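Local coordinates for secretory pathway GDP dissociation inhibitor (Saccharomyces cerevisiae, PDB 2BCG), which binds prenylated, GDP-bound Rab GTPases, slows their release of GDP and extracts them from membranes, as part of Rab recycling in the secretory pathway, at residues K152-W156 and V181-L187; L91-G95 and L221-S225; V115-F121 and D328-I334. One frame throughout, in Å; residues are numbered along the deposited sequence. Where two conformers were deposited one is given.

Contact 1 (K152-W156 and V181-L187); sequences KFLEW and VYYKFGL. With GER (geran-8-yl geran), chain D.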
loop_
_atom_site.group_PDB
_atom_site.type_symbol
_atom_site.label_atom_id
_atom_site.label_comp_id
_atom_site.label_asym_id
_atom_site.label_seq_id
_atom_site.Cartn_x
_atom_site.Cartn_y
_atom_site.Cartn_z
ATOM N N LYS A 152 18.208 -31.423 -10.433
ATOM C CA LYS A 152 19.590 -31.043 -10.695
ATOM C C LYS A 152 19.686 -29.591 -11.114
ATOM O O LYS A 152 20.597 -28.884 -10.701
ATOM C CB LYS A 152 20.208 -31.955 -11.748
ATOM C CG LYS A 152 20.276 -33.390 -11.280
ATOM C CD LYS A 152 20.888 -34.283 -12.318
ATOM C CE LYS A 152 21.535 -35.473 -11.620
ATOM N NZ LYS A 152 22.085 -36.452 -12.591
ATOM N N PHE A 153 18.722 -29.143 -11.918
ATOM C CA PHE A 153 18.626 -27.733 -12.288
ATOM C C PHE A 153 18.500 -26.828 -11.055
ATOM O O PHE A 153 19.254 -25.864 -10.907
ATOM C CB PHE A 153 17.437 -27.521 -13.230
ATOM C CG PHE A 153 17.132 -26.078 -13.510
ATOM C CD1 PHE A 153 17.940 -25.348 -14.370
ATOM C CD2 PHE A 153 16.013 -25.459 -12.936
ATOM C CE1 PHE A 153 17.666 -24.010 -14.650
ATOM C CE2 PHE A 153 15.724 -24.132 -13.206
ATOM C CZ PHE A 153 16.550 -23.398 -14.067
ATOM N N LEU A 154 17.559 -27.142 -10.172
ATOM C CA LEU A 154 17.342 -26.313 -8.993
ATOM C C LEU A 154 18.497 -26.402 -7.994
ATOM O O LEU A 154 18.769 -25.437 -7.274
ATOM C CB LEU A 154 15.993 -26.644 -8.325
ATOM C CG LEU A 154 14.724 -26.286 -9.118
ATOM C CD1 LEU A 154 13.523 -26.759 -8.328
ATOM C CD2 LEU A 154 14.602 -24.789 -9.420
ATOM N N GLU A 155 19.185 -27.548 -7.959
ATOM C CA GLU A 155 20.386 -27.703 -7.126
ATOM C C GLU A 155 21.524 -26.800 -7.615
ATOM O O GLU A 155 22.318 -26.295 -6.816
ATOM C CB GLU A 155 20.836 -29.171 -7.081
ATOM C CG GLU A 155 19.981 -30.065 -6.161
ATOM C CD GLU A 155 20.274 -31.557 -6.337
ATOM O OE1 GLU A 155 20.849 -31.948 -7.389
ATOM O OE2 GLU A 155 19.923 -32.342 -5.429
ATOM N N TRP A 156 21.588 -26.596 -8.924
ATOM C CA TRP A 156 22.550 -25.677 -9.519
ATOM C C TRP A 156 22.196 -24.220 -9.192
ATOM O O TRP A 156 23.088 -23.434 -8.838
ATOM C CB TRP A 156 22.658 -25.927 -11.024
ATOM C CG TRP A 156 23.373 -24.866 -11.791
ATOM C CD1 TRP A 156 24.726 -24.680 -11.878
ATOM C CD2 TRP A 156 22.777 -23.862 -12.617
ATOM N NE1 TRP A 156 25.007 -23.612 -12.692
ATOM C CE2 TRP A 156 23.830 -23.090 -13.164
ATOM C CE3 TRP A 156 21.455 -23.531 -12.945
ATOM C CZ2 TRP A 156 23.601 -22.006 -14.014
ATOM C CZ3 TRP A 156 21.225 -22.448 -13.790
ATOM C CH2 TRP A 156 22.295 -21.698 -14.316
ATOM N N VAL A 181 20.864 -23.051 -20.986
ATOM C CA VAL A 181 20.907 -23.520 -19.617
ATOM C C VAL A 181 19.974 -24.743 -19.441
ATOM O O VAL A 181 20.344 -25.734 -18.806
ATOM C CB VAL A 181 20.542 -22.372 -18.600
ATOM C CG1 VAL A 181 20.290 -22.931 -17.220
ATOM C CG2 VAL A 181 21.639 -21.306 -18.549
ATOM N N TYR A 182 18.779 -24.671 -20.041
ATOM C CA TYR A 182 17.815 -25.764 -19.967
ATOM C C TYR A 182 18.421 -27.024 -20.610
ATOM O O TYR A 182 18.300 -28.130 -20.060
ATOM C CB TYR A 182 16.508 -25.373 -20.674
ATOM C CG TYR A 182 15.562 -24.386 -19.945
ATOM C CD1 TYR A 182 14.796 -23.482 -20.681
ATOM C CD2 TYR A 182 15.430 -24.386 -18.549
ATOM C CE1 TYR A 182 13.871 -22.607 -20.052
ATOM C CE2 TYR A 182 14.506 -23.499 -17.890
ATOM C CZ TYR A 182 13.746 -22.620 -18.670
ATOM O OH TYR A 182 12.851 -21.758 -18.030
ATOM N N TYR A 183 19.118 -26.818 -21.730
ATOM C CA TYR A 183 19.755 -27.919 -22.479
ATOM C C TYR A 183 20.794 -28.655 -21.646
ATOM O O TYR A 183 20.823 -29.890 -21.666
ATOM C CB TYR A 183 20.400 -27.388 -23.753
ATOM C CG TYR A 183 20.706 -28.453 -24.792
ATOM C CD1 TYR A 183 19.699 -28.954 -25.620
ATOM C CD2 TYR A 183 22.016 -28.892 -24.995
ATOM C CE1 TYR A 183 19.984 -29.917 -26.620
ATOM C CE2 TYR A 183 22.310 -29.849 -25.969
ATOM C CZ TYR A 183 21.294 -30.348 -26.770
ATOM O OH TYR A 183 21.578 -31.284 -27.757
ATOM N N LYS A 184 21.627 -27.912 -20.914
ATOM C CA LYS A 184 22.654 -28.519 -20.063
ATOM C C LYS A 184 22.003 -29.537 -19.115
ATOM O O LYS A 184 22.562 -30.597 -18.836
ATOM C CB LYS A 184 23.440 -27.435 -19.304
ATOM C CG LYS A 184 24.439 -27.939 -18.239
ATOM C CD LYS A 184 25.788 -28.396 -18.826
ATOM C CE LYS A 184 26.599 -27.230 -19.372
ATOM N NZ LYS A 184 27.985 -27.652 -19.715
ATOM N N PHE A 185 20.797 -29.223 -18.638
ATOM C CA PHE A 185 20.084 -30.111 -17.734
ATOM C C PHE A 185 19.068 -31.023 -18.412
ATOM O O PHE A 185 18.365 -31.759 -17.731
ATOM C CB PHE A 185 19.422 -29.266 -16.645
ATOM C CG PHE A 185 20.416 -28.528 -15.817
ATOM C CD1 PHE A 185 20.676 -27.193 -16.072
ATOM C CD2 PHE A 185 21.152 -29.187 -14.837
ATOM C CE1 PHE A 185 21.622 -26.506 -15.314
ATOM C CE2 PHE A 185 22.107 -28.507 -14.075
ATOM C CZ PHE A 185 22.339 -27.174 -14.323
ATOM N N GLY A 186 18.985 -30.960 -19.736
ATOM C CA GLY A 186 18.128 -31.852 -20.524
ATOM C C GLY A 186 16.636 -31.700 -20.294
ATOM O O GLY A 186 15.894 -32.675 -20.337
ATOM N N LEU A 187 16.192 -30.469 -20.029
ATOM C CA LEU A 187 14.771 -30.235 -19.702
ATOM C C LEU A 187 13.892 -30.119 -20.952
ATOM O O LEU A 187 14.243 -29.400 -21.881
ATOM C CB LEU A 187 14.637 -28.977 -18.834
ATOM C CG LEU A 187 15.559 -28.913 -17.616
ATOM C CD1 LEU A 187 15.403 -27.568 -16.888
ATOM C CD2 LEU A 187 15.275 -30.056 -16.699
HETATM C C1 GER D . 16.991 -21.608 -2.425
HETATM C C2 GER D . 16.124 -22.815 -2.861
HETATM C C3 GER D . 16.148 -23.407 -4.135
HETATM C C4 GER D . 17.061 -22.905 -5.265
HETATM C C5 GER D . 15.210 -24.592 -4.417
HETATM C C6 GER D . 15.932 -25.946 -4.468
HETATM C C7 GER D . 15.018 -27.005 -4.456
HETATM C C8 GER D . 15.203 -28.338 -4.845
HETATM C C9 GER D . 16.563 -28.835 -5.366
HETATM C C10 GER D . 14.026 -29.325 -4.720
HETATM C C11 GER D . 13.360 -29.674 -6.063
HETATM C C12 GER D . 12.566 -30.814 -5.934
HETATM C C13 GER D . 11.814 -31.487 -6.899
HETATM C C14 GER D . 11.747 -31.024 -8.353
HETATM C C15 GER D . 11.024 -32.730 -6.490
HETATM C C16 GER D . 11.841 -33.990 -6.730
HETATM C C17 GER D . 11.045 -35.120 -6.624
HETATM C C18 GER D . 11.205 -36.311 -7.323
HETATM C C19 GER D . 12.361 -36.471 -8.333
HETATM C C20 GER D . 10.217 -37.469 -7.071
#

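Contact 2 (L91-G95 and L221-S225); sequences LMANG and LYCQS. With GER (geran-8-yl geran), chain D.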
loop_
_atom_site.group_PDB
_atom_site.type_symbol
_atom_site.label_atom_id
_atom_site.label_comp_id
_atom_site.label_asym_id
_atom_site.label_seq_id
_atom_site.Cartn_x
_atom_site.Cartn_y
_atom_site.Cartn_z
ATOM N N LEU A 91 3.092 -9.055 -3.464
ATOM C CA LEU A 91 4.511 -8.776 -3.131
ATOM C C LEU A 91 5.312 -10.095 -3.074
ATOM O O LEU A 91 4.920 -11.000 -2.357
ATOM C CB LEU A 91 4.614 -8.125 -1.740
ATOM C CG LEU A 91 4.228 -6.636 -1.626
ATOM C CD1 LEU A 91 2.699 -6.475 -1.644
ATOM C CD2 LEU A 91 4.825 -6.006 -0.375
ATOM N N MET A 92 6.418 -10.194 -3.815
ATOM C CA MET A 92 7.330 -11.314 -3.562
ATOM C C MET A 92 7.885 -11.198 -2.133
ATOM O O MET A 92 8.408 -10.141 -1.727
ATOM C CB MET A 92 8.505 -11.310 -4.549
ATOM C CG MET A 92 8.144 -11.744 -5.937
ATOM S SD MET A 92 7.942 -13.551 -5.982
ATOM C CE MET A 92 8.894 -14.042 -7.402
ATOM N N ALA A 93 7.798 -12.283 -1.378
ATOM C CA ALA A 93 8.220 -12.262 0.018
ATOM C C ALA A 93 9.686 -11.866 0.231
ATOM O O ALA A 93 9.986 -11.299 1.273
ATOM C CB ALA A 93 7.920 -13.580 0.690
ATOM N N ASN A 94 10.579 -12.136 -0.735
ATOM C CA ASN A 94 11.993 -11.712 -0.613
ATOM C C ASN A 94 12.339 -10.644 -1.626
ATOM O O ASN A 94 13.524 -10.420 -1.961
ATOM C CB ASN A 94 12.958 -12.923 -0.730
ATOM C CG ASN A 94 14.365 -12.617 -0.187
ATOM O OD1 ASN A 94 15.373 -12.878 -0.863
ATOM N ND2 ASN A 94 14.428 -12.033 1.010
ATOM N N GLY A 95 11.304 -9.971 -2.126
ATOM C CA GLY A 95 11.497 -8.925 -3.111
ATOM C C GLY A 95 12.012 -7.600 -2.558
ATOM O O GLY A 95 12.102 -7.392 -1.347
ATOM N N LEU A 221 14.941 -15.662 -6.882
ATOM C CA LEU A 221 13.982 -14.797 -6.133
ATOM C C LEU A 221 12.721 -15.581 -5.763
ATOM O O LEU A 221 12.251 -15.502 -4.634
ATOM C CB LEU A 221 13.617 -13.538 -6.922
ATOM C CG LEU A 221 12.553 -12.610 -6.294
ATOM C CD1 LEU A 221 12.973 -12.096 -4.907
ATOM C CD2 LEU A 221 12.188 -11.480 -7.206
ATOM N N TYR A 222 12.178 -16.346 -6.708
ATOM C CA TYR A 222 10.988 -17.148 -6.421
ATOM C C TYR A 222 11.255 -18.165 -5.323
ATOM O O TYR A 222 10.469 -18.291 -4.371
ATOM C CB TYR A 222 10.518 -17.872 -7.692
ATOM C CG TYR A 222 9.207 -18.624 -7.552
ATOM C CD1 TYR A 222 9.173 -19.889 -6.940
ATOM C CD2 TYR A 222 8.013 -18.074 -8.045
ATOM C CE1 TYR A 222 7.965 -20.597 -6.804
ATOM C CE2 TYR A 222 6.791 -18.762 -7.920
ATOM C CZ TYR A 222 6.782 -20.026 -7.302
ATOM O OH TYR A 222 5.580 -20.693 -7.152
ATOM N N CYS A 223 12.346 -18.927 -5.462
ATOM C CA CYS A 223 12.678 -19.952 -4.478
ATOM C C CYS A 223 12.969 -19.349 -3.104
ATOM O O CYS A 223 12.483 -19.848 -2.095
ATOM C CB CYS A 223 13.869 -20.791 -4.939
ATOM S SG CYS A 223 13.523 -21.727 -6.447
ATOM N N GLN A 224 13.724 -18.253 -3.069
ATOM C CA GLN A 224 13.957 -17.562 -1.792
ATOM C C GLN A 224 12.643 -17.054 -1.175
ATOM O O GLN A 224 12.452 -17.110 0.032
ATOM C CB GLN A 224 14.922 -16.396 -1.975
ATOM C CG GLN A 224 16.342 -16.800 -2.365
ATOM C CD GLN A 224 17.169 -15.602 -2.757
ATOM O OE1 GLN A 224 16.636 -14.575 -3.196
ATOM N NE2 GLN A 224 18.491 -15.724 -2.613
ATOM N N SER A 225 11.757 -16.537 -2.010
ATOM C CA SER A 225 10.480 -16.030 -1.505
ATOM C C SER A 225 9.562 -17.109 -0.940
ATOM O O SER A 225 8.960 -16.910 0.107
ATOM C CB SER A 225 9.749 -15.247 -2.610
ATOM O OG SER A 225 10.475 -14.086 -2.980
HETATM C C1 GER D . 16.991 -21.608 -2.425
HETATM C C2 GER D . 16.124 -22.815 -2.861
HETATM C C3 GER D . 16.148 -23.407 -4.135
HETATM C C4 GER D . 17.061 -22.905 -5.265
HETATM C C5 GER D . 15.210 -24.592 -4.417
HETATM C C6 GER D . 15.932 -25.946 -4.468
HETATM C C7 GER D . 15.018 -27.005 -4.456
HETATM C C8 GER D . 15.203 -28.338 -4.845
HETATM C C9 GER D . 16.563 -28.835 -5.366
HETATM C C10 GER D . 14.026 -29.325 -4.720
HETATM C C11 GER D . 13.360 -29.674 -6.063
HETATM C C12 GER D . 12.566 -30.814 -5.934
HETATM C C13 GER D . 11.814 -31.487 -6.899
HETATM C C14 GER D . 11.747 -31.024 -8.353
HETATM C C15 GER D . 11.024 -32.730 -6.490
HETATM C C16 GER D . 11.841 -33.990 -6.730
HETATM C C17 GER D . 11.045 -35.120 -6.624
HETATM C C18 GER D . 11.205 -36.311 -7.323
HETATM C C19 GER D . 12.361 -36.471 -8.333
HETATM C C20 GER D . 10.217 -37.469 -7.071
#

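Contact 3 (V115-F121 and D328-I334); sequences VSGSYVF and DSLQIII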
loop_
_atom_site.group_PDB
_atom_site.type_symbol
_atom_site.label_atom_id
_atom_site.label_comp_id
_atom_site.label_asym_id
_atom_site.label_seq_id
_atom_site.Cartn_x
_atom_site.Cartn_y
_atom_site.Cartn_z
ATOM N N VAL A 115 -0.233 -15.066 0.819
ATOM C CA VAL A 115 -1.198 -15.586 -0.171
ATOM C C VAL A 115 -1.114 -17.130 -0.114
ATOM O O VAL A 115 -0.017 -17.689 -0.005
ATOM C CB VAL A 115 -0.818 -15.016 -1.568
ATOM C CG1 VAL A 115 -1.598 -15.699 -2.697
ATOM C CG2 VAL A 115 -1.010 -13.470 -1.593
ATOM N N SER A 116 -2.259 -17.805 -0.162
ATOM C CA SER A 116 -2.293 -19.276 0.100
ATOM C C SER A 116 -1.553 -20.147 -0.900
ATOM O O SER A 116 -1.038 -21.241 -0.547
ATOM C CB SER A 116 -3.735 -19.770 0.207
ATOM O OG SER A 116 -4.454 -18.927 1.073
ATOM N N GLY A 117 -1.472 -19.704 -2.132
ATOM C CA GLY A 117 -0.793 -20.526 -3.137
ATOM C C GLY A 117 -0.806 -19.889 -4.490
ATOM O O GLY A 117 -1.510 -18.892 -4.691
ATOM N N SER A 118 -0.020 -20.466 -5.406
ATOM C CA SER A 118 -0.001 -20.079 -6.831
ATOM C C SER A 118 -0.377 -21.348 -7.585
ATOM O O SER A 118 0.195 -22.416 -7.312
ATOM C CB SER A 118 1.386 -19.574 -7.250
ATOM O OG SER A 118 1.454 -19.306 -8.649
ATOM N N TYR A 119 -1.336 -21.226 -8.515
ATOM C CA TYR A 119 -1.865 -22.362 -9.307
ATOM C C TYR A 119 -1.563 -22.134 -10.754
ATOM O O TYR A 119 -1.600 -21.001 -11.211
ATOM C CB TYR A 119 -3.392 -22.479 -9.152
ATOM C CG TYR A 119 -3.812 -22.999 -7.805
ATOM C CD1 TYR A 119 -3.665 -22.221 -6.664
ATOM C CD2 TYR A 119 -4.360 -24.252 -7.686
ATOM C CE1 TYR A 119 -4.047 -22.693 -5.423
ATOM C CE2 TYR A 119 -4.736 -24.750 -6.451
ATOM C CZ TYR A 119 -4.568 -23.960 -5.321
ATOM O OH TYR A 119 -4.961 -24.423 -4.074
ATOM N N VAL A 120 -1.267 -23.214 -11.474
ATOM C CA VAL A 120 -1.007 -23.131 -12.899
ATOM C C VAL A 120 -2.067 -23.912 -13.651
ATOM O O VAL A 120 -2.472 -24.986 -13.212
ATOM C CB VAL A 120 0.452 -23.584 -13.260
ATOM C CG1 VAL A 120 0.680 -25.112 -13.048
ATOM C CG2 VAL A 120 0.832 -23.152 -14.667
ATOM N N PHE A 121 -2.548 -23.330 -14.748
ATOM C CA PHE A 121 -3.537 -23.944 -15.634
ATOM C C PHE A 121 -2.867 -24.876 -16.632
ATOM O O PHE A 121 -1.875 -24.512 -17.266
ATOM C CB PHE A 121 -4.224 -22.791 -16.362
ATOM C CG PHE A 121 -5.298 -23.171 -17.339
ATOM C CD1 PHE A 121 -6.648 -23.076 -16.989
ATOM C CD2 PHE A 121 -4.968 -23.503 -18.648
ATOM C CE1 PHE A 121 -7.661 -23.314 -17.924
ATOM C CE2 PHE A 121 -5.962 -23.761 -19.582
ATOM C CZ PHE A 121 -7.308 -23.684 -19.223
ATOM N N ASP A 328 -8.209 -18.786 0.779
ATOM C CA ASP A 328 -8.647 -17.406 1.016
ATOM C C ASP A 328 -8.039 -16.422 0.035
ATOM O O ASP A 328 -8.553 -15.300 -0.083
ATOM C CB ASP A 328 -8.480 -16.930 2.476
ATOM C CG ASP A 328 -7.047 -16.859 2.931
ATOM O OD1 ASP A 328 -6.842 -16.975 4.174
ATOM O OD2 ASP A 328 -6.120 -16.649 2.131
ATOM N N SER A 329 -7.015 -16.855 -0.690
ATOM C CA SER A 329 -6.285 -15.993 -1.612
ATOM C C SER A 329 -5.425 -16.889 -2.465
ATOM O O SER A 329 -4.932 -17.946 -2.001
ATOM C CB SER A 329 -5.408 -14.967 -0.865
ATOM O OG SER A 329 -4.468 -15.617 0.012
ATOM N N LEU A 330 -5.213 -16.478 -3.700
ATOM C CA LEU A 330 -4.332 -17.245 -4.573
ATOM C C LEU A 330 -4.025 -16.459 -5.819
ATOM O O LEU A 330 -4.724 -15.478 -6.157
ATOM C CB LEU A 330 -4.923 -18.613 -4.955
ATOM C CG LEU A 330 -6.227 -18.563 -5.763
ATOM C CD1 LEU A 330 -6.239 -19.579 -6.936
ATOM C CD2 LEU A 330 -7.500 -18.730 -4.902
ATOM N N GLN A 331 -3.000 -16.919 -6.530
ATOM C CA GLN A 331 -2.759 -16.552 -7.904
ATOM C C GLN A 331 -3.122 -17.712 -8.819
ATOM O O GLN A 331 -2.812 -18.865 -8.484
ATOM C CB GLN A 331 -1.262 -16.248 -8.089
ATOM C CG GLN A 331 -0.781 -16.313 -9.547
ATOM C CD GLN A 331 0.606 -15.774 -9.689
ATOM O OE1 GLN A 331 0.805 -14.618 -10.089
ATOM N NE2 GLN A 331 1.587 -16.605 -9.364
ATOM N N ILE A 332 -3.758 -17.418 -9.947
ATOM C CA ILE A 332 -3.792 -18.403 -11.025
ATOM C C ILE A 332 -2.941 -17.888 -12.180
ATOM O O ILE A 332 -3.062 -16.706 -12.550
ATOM C CB ILE A 332 -5.230 -18.682 -11.537
ATOM C CG1 ILE A 332 -6.134 -19.182 -10.405
ATOM C CG2 ILE A 332 -5.198 -19.717 -12.671
ATOM C CD1 ILE A 332 -7.629 -19.291 -10.825
ATOM N N ILE A 333 -2.136 -18.790 -12.764
ATOM C CA ILE A 333 -1.340 -18.463 -13.947
ATOM C C ILE A 333 -1.860 -19.316 -15.101
ATOM O O ILE A 333 -1.864 -20.551 -14.975
ATOM C CB ILE A 333 0.164 -18.804 -13.759
ATOM C CG1 ILE A 333 0.764 -18.032 -12.592
ATOM C CG2 ILE A 333 0.961 -18.491 -15.027
ATOM C CD1 ILE A 333 2.106 -18.550 -12.131
ATOM N N ILE A 334 -2.284 -18.676 -16.198
ATOM C CA ILE A 334 -2.659 -19.435 -17.399
ATOM C C ILE A 334 -1.542 -19.202 -18.417
ATOM O O ILE A 334 -1.520 -18.140 -19.042
ATOM C CB ILE A 334 -4.049 -19.019 -17.948
ATOM C CG1 ILE A 334 -5.114 -19.057 -16.842
ATOM C CG2 ILE A 334 -4.478 -19.919 -19.119
ATOM C CD1 ILE A 334 -6.523 -18.701 -17.320
HETATM O O HOH W 1 -6.457 -20.220 2.642
#

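Contact 1 (K152-W156 and V181-L187)
Helix 144-159 runs through K152-W156, and V181-K184 is the last turn of helix 178-184, which ends in a Schellman motif. G186, with a positive phi that suits glycine, donates a hydrogen bond from its N to Y183 O (2.9 Å), and L187 N reaches back to Y182 O (3.1 Å). The backbones come closest where F153 CA lies 6.1 Å from F185 CA, and no hydrogen bond crosses between the segments. What holds them is apolar packing, 317 Å² of it. F185, just past the helix end, points its side chain at the first helix: F153 CA sits over the ring face, 3.9 Å from its centroid, a CH-pi contact. The F153 ring meets the same ring in an offset edge-to-face pair, planes at 79° and F153 CD1 3.7 Å from F185 CD1. W156 adds its CB 3.5 Å from F185 CZ, completing an aromatic cluster. V181 CG1 touches both aromatics of helix 144-159, 3.8 Å from F153 CE1 and 3.6 Å from W156 CZ3, while L187 CD1 lies over a face of F153, 4.1 Å from its CG. Y182 brushes F153 too, but its hydroxyl bonds to Y207. On the lipid side, L154 O lies 3.7 Å from GER C4 and E155 CG 3.7 Å from GER C9. The cluster thus joins the end of helix 178-184 to a helix lining the geranylgeranyl pocket in GDI's alpha-helical domain.

Contact 2 (L91-G95 and L221-S225)
M92, N94 and S225 give up the most surface here, and each meets its partner in a different way. M92 ends strand 91-92 and starts the type I turn to G95, closed by G95 N to M92 O at 2.9 Å. Its side chain lies against helix 212-229, with CE 4.1 Å from L221 CG and 4.2 Å from Y222 CB. One turn further along the helix, S225 carries the main polar link: N94 N donates to S225 OG (3.0 Å, 153°), and the same hydroxyl donates to L221 O (2.8 Å) within its own helix. The serine therefore accepts one hydrogen bond from the turn and donates another to the helix backbone. N94 also presses on the helix through its carbonyl, N94 O lying 3.4 Å from L221 CD1, a branch that reaches G95 N as well at 3.9 Å. A93 packs its CB 3.5 Å from S225 O, and here the backbones are closest, with A93 CA 4.7 Å from S225 CA. G95 then takes the N-cap position of helix 96-104. Facing another way, C223 CB lies 3.6 Å from GER C3, so this helix has the bound lipid on one side and the turn on another. With 349 Å² buried, the joint combines van der Waals packing, of apolar side chains and of carbon against backbone oxygen, with one assigned hydrogen bond, in which the serine hydroxyl gives the N94 amide an acceptor on the helix.

Contact 3 (V115-F121 and D328-I334)
D328 opens the second segment with its backbone N on a water (2.9 Å) that also hydrogen-bonds S116 OG (2.9 Å), while D328 OD2 accepts from S329 OG (2.9 Å). That serine takes S116 N as donor at its OG (3.1 Å) and, more weakly, at its carbonyl, S116 N to S329 O being 3.2 Å. From L330 the chain becomes a strand that runs parallel to 118-121, the axes 4.6 Å apart at closest and 22° from each other. L330 CD1 packs on Y119 CD1 at 3.7 Å, and L330 CA makes a CA-H...O contact with G117 O at 3.3 Å. Q331 begins the regular ladder: its N donates to G117 O (3.1 Å) and its O accepts from Y119 N (2.8 Å). Beside them Q331 NE2 donates to S118 OG (2.8 Å), the two side chains sharing a face of the sheet; the amide is also held by Y234 and S421. I332 pairs with Y119, both side chains on the face away from S118 and Q331; its CA is 3.4 Å from Y119 O. I333 carries the ladder on, with I333 N to Y119 O at 2.8 Å and F121 N to I333 O at 2.9 Å, its side chain on the face of V120. I334 closes the segment, its CG2 over the F121 ring, 4.0 Å from the centroid, a CH-pi contact. Four backbone bonds thus form a parallel pairing inside a mixed sheet, with a polar, partly water-linked end at D328-S329 and mostly apolar side-chain contacts from L330 on, the S118-Q331 pair excepted.

In the fold
Coming from the N terminus, the chain lays down L91-G95 on the small antiparallel sheet, then V115-F121, which follows that sheet's strand 112-114 and enters the mixed sheet. Among the helices that follow, contact 1 closes a short loop of 24 residues, joining helix 144-159 to the end of helix 178-184; that loop falls within the spans of both other contacts. L221-S225 then closes contact 2, tying the small sheet's edge to helix 212-229. D328-I334 closes contact 3 after 206 intervening residues, pairing strands 118-122 and 330-334 in the mixed sheet. Contacts 2 and 3 cross, their centres about 15 Å apart. Contacts 1 and 2 both touch GER, bringing separate helices to the bound lipid.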